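Local coordinates for protein UDP-glucose 6-dehydrogenase (Pyrobaculum islandicum, PDB 3VTF) that probably catalyses the NAD-dependent oxidation of UDP-glucose to UDP-glucuronate, consuming two NAD molecules for each sugar nucleotide converted, at residues A122-V127 with R157-E162; M21-V26 with G44-G49. All coordinates share one frame; numbering follows the deposited sequence.

Overall arrangement
Both contacts belong to the NAD-binding domain, their centres about 20 Å apart and their nearest atoms about 7 Å apart, so they do not touch. Contact 2 lies in the interior: it pairs two neighbouring parallel strands of the mixed sheet, and eight of its twelve touching residues are buried. Contact 1 is partly buried and joins two helices, 118-134 and 151-160, with strand 139-142 between them in the chain. No structural element is common to the two. The chemistry follows the setting: backbone hydrogen bonds, together with one imidazole, bind the strands, whereas charged side chains bridge the two segments of contact 1 above a small alanine-valine interface.

Contact 1 (A122-V127 with R157-E162); sequences AAARAV and RAVAEE
Arg125 reaches Glu161 and Glu162 because its CG stands anti to the carbonyl carbon (chi1 -73°) and the chain then runs extended from CG to NE, carrying the guanidinium across to the segment 157-162. Glu162 turns back at chi2, which brings its carboxylate to the same group, while Glu161 arrives as an extended chain. The grip on Glu161 is end-on and converges on a single oxygen: OE1 accepts from Arg125 NH2 at 2.8 Å and from Arg125 NH1 at 2.9 Å. Both bonds lie close to the guanidinium plane, and the carboxylate is turned only 24° from it. Glu162 is engaged differently, its carboxylate standing almost perpendicular at 87°. Glu162 OE2 accepts from Arg125 NH1 at 2.9 Å through its anti lone pair. NH1 thus serves both acids, through bonds that are clearly bent. Ala158 CB sits over the centre of one face of the Arg125 guanidinium, 4.0 Å above the plane.

The network extends further, since Arg157 NH1 donates to Glu161 OE2 at 3.1 Å and Glu121 forms another salt bridge with Arg125. Glu161 therefore lies between two arginines, and its negative charge probably offsets the close approach of their guanidinium groups. Beneath the charges, Ala124 CB meets Ala158 CB and Val159 CG2, each at 3.9 Å, and the small side chains let the backbones come close: Arg125 CA lies 5.1 Å from Val159 CA. Val127 and Val159 both also touch Val140 of strand 139-142, placing the apolar side against the sheet. The arrangement is a helix-helix interface within the Rossmann-type NAD-binding domain, apolar next to the sheet and bridged by a salt-bridge network farther out.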
loop_
_atom_site.group_PDB
_atom_site.type_symbol
_atom_site.label_atom_id
_atom_site.label_comp_id
_atom_site.label_asym_id
_atom_site.label_seq_id
_atom_site.Cartn_x
_atom_site.Cartn_y
_atom_site.Cartn_z
ATOM N N ALA A 122 25.306 7.732 -22.649
ATOM C CA ALA A 122 25.753 7.486 -24.053
ATOM C C ALA A 122 24.652 7.716 -25.010
ATOM O O ALA A 122 24.859 8.259 -26.113
ATOM C CB ALA A 122 26.349 6.056 -24.245
ATOM N N ALA A 123 23.388 7.365 -24.631
ATOM C CA ALA A 123 22.312 7.571 -25.575
ATOM C C ALA A 123 22.082 9.096 -25.686
ATOM O O ALA A 123 21.791 9.577 -26.764
ATOM C CB ALA A 123 21.019 6.920 -25.020
ATOM N N ALA A 124 22.204 9.834 -24.566
ATOM C CA ALA A 124 21.909 11.289 -24.592
ATOM C C ALA A 124 23.019 11.952 -25.518
ATOM O O ALA A 124 22.743 12.901 -26.245
ATOM C CB ALA A 124 22.031 11.910 -23.198
ATOM N N ARG A 125 24.240 11.461 -25.435
ATOM C CA ARG A 125 25.339 12.075 -26.270
ATOM C C ARG A 125 25.022 11.789 -27.723
ATOM O O ARG A 125 25.239 12.637 -28.616
ATOM C CB ARG A 125 26.708 11.489 -25.871
ATOM C CG ARG A 125 27.150 12.040 -24.514
ATOM C CD ARG A 125 28.660 11.854 -24.186
ATOM N NE ARG A 125 28.904 12.337 -22.803
ATOM C CZ ARG A 125 29.020 13.632 -22.484
ATOM N NH1 ARG A 125 28.999 14.533 -23.443
ATOM N NH2 ARG A 125 29.151 14.058 -21.231
ATOM N N ALA A 126 24.510 10.571 -28.006
ATOM C CA ALA A 126 24.115 10.292 -29.392
ATOM C C ALA A 126 23.020 11.187 -29.883
ATOM O O ALA A 126 23.018 11.619 -31.053
ATOM C CB ALA A 126 23.749 8.814 -29.610
ATOM N N VAL A 127 22.059 11.463 -29.001
ATOM C CA VAL A 127 21.013 12.360 -29.301
ATOM C C VAL A 127 21.603 13.730 -29.609
ATOM O O VAL A 127 21.197 14.336 -30.623
ATOM C CB VAL A 127 19.956 12.430 -28.175
ATOM C CG1 VAL A 127 18.983 13.548 -28.477
ATOM C CG2 VAL A 127 19.142 11.060 -28.106
ATOM N N ARG A 157 22.603 17.919 -19.994
ATOM C CA ARG A 157 24.034 18.334 -20.125
ATOM C C ARG A 157 24.759 17.544 -21.188
ATOM O O ARG A 157 25.472 18.116 -21.984
ATOM C CB ARG A 157 24.765 18.205 -18.775
ATOM C CG ARG A 157 26.209 18.645 -18.867
ATOM C CD ARG A 157 26.867 18.702 -17.469
ATOM N NE ARG A 157 26.683 17.457 -16.713
ATOM C CZ ARG A 157 27.338 16.318 -16.994
ATOM N NH1 ARG A 157 28.166 16.247 -18.043
ATOM N NH2 ARG A 157 27.129 15.210 -16.273
ATOM N N ALA A 158 24.590 16.197 -21.198
ATOM C CA ALA A 158 25.225 15.410 -22.165
ATOM C C ALA A 158 24.753 15.733 -23.619
ATOM O O ALA A 158 25.589 15.728 -24.578
ATOM C CB ALA A 158 25.020 13.911 -21.815
ATOM N N VAL A 159 23.463 15.932 -23.801
ATOM C CA VAL A 159 22.904 16.428 -25.053
ATOM C C VAL A 159 23.570 17.799 -25.453
ATOM O O VAL A 159 24.122 17.926 -26.545
ATOM C CB VAL A 159 21.387 16.608 -24.972
ATOM C CG1 VAL A 159 20.877 17.113 -26.339
ATOM C CG2 VAL A 159 20.677 15.239 -24.672
ATOM N N ALA A 160 23.529 18.788 -24.561
ATOM C CA ALA A 160 24.082 20.139 -24.878
ATOM C C ALA A 160 25.559 20.052 -25.242
ATOM O O ALA A 160 26.001 20.808 -26.134
ATOM C CB ALA A 160 23.834 21.116 -23.716
ATOM N N GLU A 161 26.303 19.162 -24.567
ATOM C CA GLU A 161 27.727 19.050 -24.825
ATOM C C GLU A 161 28.017 18.524 -26.253
ATOM O O GLU A 161 29.151 18.647 -26.725
ATOM C CB GLU A 161 28.438 18.165 -23.780
ATOM C CG GLU A 161 28.617 18.853 -22.431
ATOM C CD GLU A 161 29.167 17.926 -21.356
ATOM O OE1 GLU A 161 29.518 16.750 -21.672
ATOM O OE2 GLU A 161 29.177 18.324 -20.168
ATOM N N GLU A 162 27.026 17.922 -26.948
ATOM C CA GLU A 162 27.266 17.417 -28.305
ATOM C C GLU A 162 26.477 18.137 -29.377
ATOM O O GLU A 162 26.661 17.862 -30.555
ATOM C CB GLU A 162 26.959 15.873 -28.408
ATOM C CG GLU A 162 27.523 15.019 -27.261
ATOM C CD GLU A 162 29.034 14.966 -27.323
ATOM O OE1 GLU A 162 29.552 15.257 -28.444
ATOM O OE2 GLU A 162 29.663 14.682 -26.273
#

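Contact 2 (M21-V26 with G44-G49); sequences MASLSV and GHRVVG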
loop_
_atom_site.group_PDB
_atom_site.type_symbol
_atom_site.label_atom_id
_atom_site.label_comp_id
_atom_site.label_asym_id
_atom_site.label_seq_id
_atom_site.Cartn_x
_atom_site.Cartn_y
_atom_site.Cartn_z
ATOM N N MET A 21 1.362 14.105 -38.127
ATOM C CA MET A 21 2.029 12.845 -37.948
ATOM C C MET A 21 3.401 13.201 -37.373
ATOM O O MET A 21 4.181 13.862 -38.021
ATOM C CB MET A 21 2.182 12.166 -39.307
ATOM C CG MET A 21 2.445 10.682 -39.276
ATOM S SD MET A 21 2.623 9.892 -40.887
ATOM C CE MET A 21 4.184 9.107 -40.654
ATOM N N ALA A 22 3.678 12.783 -36.143
ATOM C CA ALA A 22 4.982 13.035 -35.554
ATOM C C ALA A 22 6.060 12.106 -36.100
ATOM O O ALA A 22 5.765 11.023 -36.561
ATOM C CB ALA A 22 4.908 12.978 -34.049
ATOM N N SER A 23 7.306 12.552 -36.061
ATOM C CA SER A 23 8.480 11.730 -36.433
ATOM C C SER A 23 9.277 11.496 -35.174
ATOM O O SER A 23 9.776 12.452 -34.563
ATOM C CB SER A 23 9.411 12.415 -37.497
ATOM O OG SER A 23 8.580 12.811 -38.579
ATOM N N LEU A 24 9.308 10.244 -34.740
ATOM C CA LEU A 24 9.832 9.887 -33.424
ATOM C C LEU A 24 10.883 8.845 -33.608
ATOM O O LEU A 24 10.734 7.869 -34.396
ATOM C CB LEU A 24 8.712 9.238 -32.566
ATOM C CG LEU A 24 7.438 10.060 -32.461
ATOM C CD1 LEU A 24 6.332 9.312 -31.679
ATOM C CD2 LEU A 24 7.660 11.495 -31.879
ATOM N N SER A 25 11.919 8.962 -32.820
ATOM C CA SER A 25 12.913 7.884 -32.759
ATOM C C SER A 25 12.905 7.218 -31.378
ATOM O O SER A 25 12.514 7.838 -30.395
ATOM C CB SER A 25 14.327 8.414 -33.162
ATOM O OG SER A 25 14.617 9.675 -32.609
ATOM N N VAL A 26 13.321 5.960 -31.303
ATOM C CA VAL A 26 13.468 5.271 -30.034
ATOM C C VAL A 26 14.860 4.639 -29.974
ATOM O O VAL A 26 15.257 3.945 -30.947
ATOM C CB VAL A 26 12.441 4.122 -29.926
ATOM C CG1 VAL A 26 12.613 3.422 -28.581
ATOM C CG2 VAL A 26 11.029 4.704 -30.082
ATOM N N GLY A 44 -0.012 5.865 -35.450
ATOM C CA GLY A 44 -0.116 6.793 -36.590
ATOM C C GLY A 44 1.142 7.679 -36.747
ATOM O O GLY A 44 1.143 8.555 -37.596
ATOM N N HIS A 45 2.233 7.376 -36.037
ATOM C CA HIS A 45 3.471 8.161 -36.129
ATOM C C HIS A 45 4.468 7.469 -36.969
ATOM O O HIS A 45 4.420 6.298 -37.151
ATOM C CB HIS A 45 4.051 8.436 -34.711
ATOM C CG HIS A 45 3.105 9.225 -33.828
ATOM N ND1 HIS A 45 2.546 10.432 -34.225
ATOM C CD2 HIS A 45 2.569 8.919 -32.585
ATOM C CE1 HIS A 45 1.692 10.865 -33.247
ATOM N NE2 HIS A 45 1.713 9.936 -32.236
ATOM N N ARG A 46 5.418 8.215 -37.462
ATOM C CA ARG A 46 6.565 7.706 -38.187
ATOM C C ARG A 46 7.635 7.504 -37.164
ATOM O O ARG A 46 7.941 8.435 -36.348
ATOM C CB ARG A 46 7.024 8.761 -39.241
ATOM C CG ARG A 46 8.245 8.336 -40.057
ATOM C CD ARG A 46 8.782 9.553 -40.789
ATOM N NE ARG A 46 10.095 9.270 -41.374
ATOM C CZ ARG A 46 11.225 9.761 -40.909
ATOM N NH1 ARG A 46 11.193 10.584 -39.877
ATOM N NH2 ARG A 46 12.367 9.424 -41.485
ATOM N N VAL A 47 8.158 6.287 -37.129
ATOM C CA VAL A 47 9.076 5.893 -36.058
ATOM C C VAL A 47 10.354 5.303 -36.647
ATOM O O VAL A 47 10.338 4.463 -37.607
ATOM C CB VAL A 47 8.444 4.839 -35.107
ATOM C CG1 VAL A 47 9.445 4.335 -34.036
ATOM C CG2 VAL A 47 7.186 5.387 -34.476
ATOM N N VAL A 48 11.477 5.719 -36.087
ATOM C CA VAL A 48 12.755 5.139 -36.441
ATOM C C VAL A 48 13.418 4.589 -35.172
ATOM O O VAL A 48 13.726 5.347 -34.245
ATOM C CB VAL A 48 13.706 6.186 -37.136
ATOM C CG1 VAL A 48 14.993 5.474 -37.561
ATOM C CG2 VAL A 48 13.025 6.866 -38.339
ATOM N N GLY A 49 13.654 3.290 -35.110
ATOM C CA GLY A 49 14.256 2.683 -33.930
ATOM C C GLY A 49 15.719 2.379 -34.118
ATOM O O GLY A 49 16.216 2.331 -35.265
#
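The His45 imidazole has Ala22 N near its edge: this backbone N-H donates to ND1 at 3.2 Å, tilted 21° from the ring plane. Leu24 CD1 approaches the same ring obliquely, 3.9 Å from His45 CG, and His45 NE2 is hydrogen-bonded to Val208 O. The Arg46 guanidinium carries Val48 CG2 over one face, offset toward the rim, and meets Ser23 CB at its edge; its NH1 is bonded to the Ala97 carbonyl. Between these side chains the strands run parallel, 23° apart in direction. Arg46 N donates to Ala22 O, Leu24 N to Arg46 O, Val48 N to Leu24 O and Val26 N to Val48 O, all at 2.8 to 3.0 Å. This alternation is the parallel register of a beta-alpha-beta unit closed by helix 31-43, whose Ala37 and Phe40 pack on Leu24, Val26 and Val47. Replacing the imidazole of His45 with an alanine is likely to leave the Ala22 N-H without its ND1 acceptor and the Val208 carbonyl without this partner. With ND1 accepting and NE2 bonded to that carbonyl, the imidazole is best read as neutral with its proton on NE2, a buried ring tying the strand's start to helix 199-208.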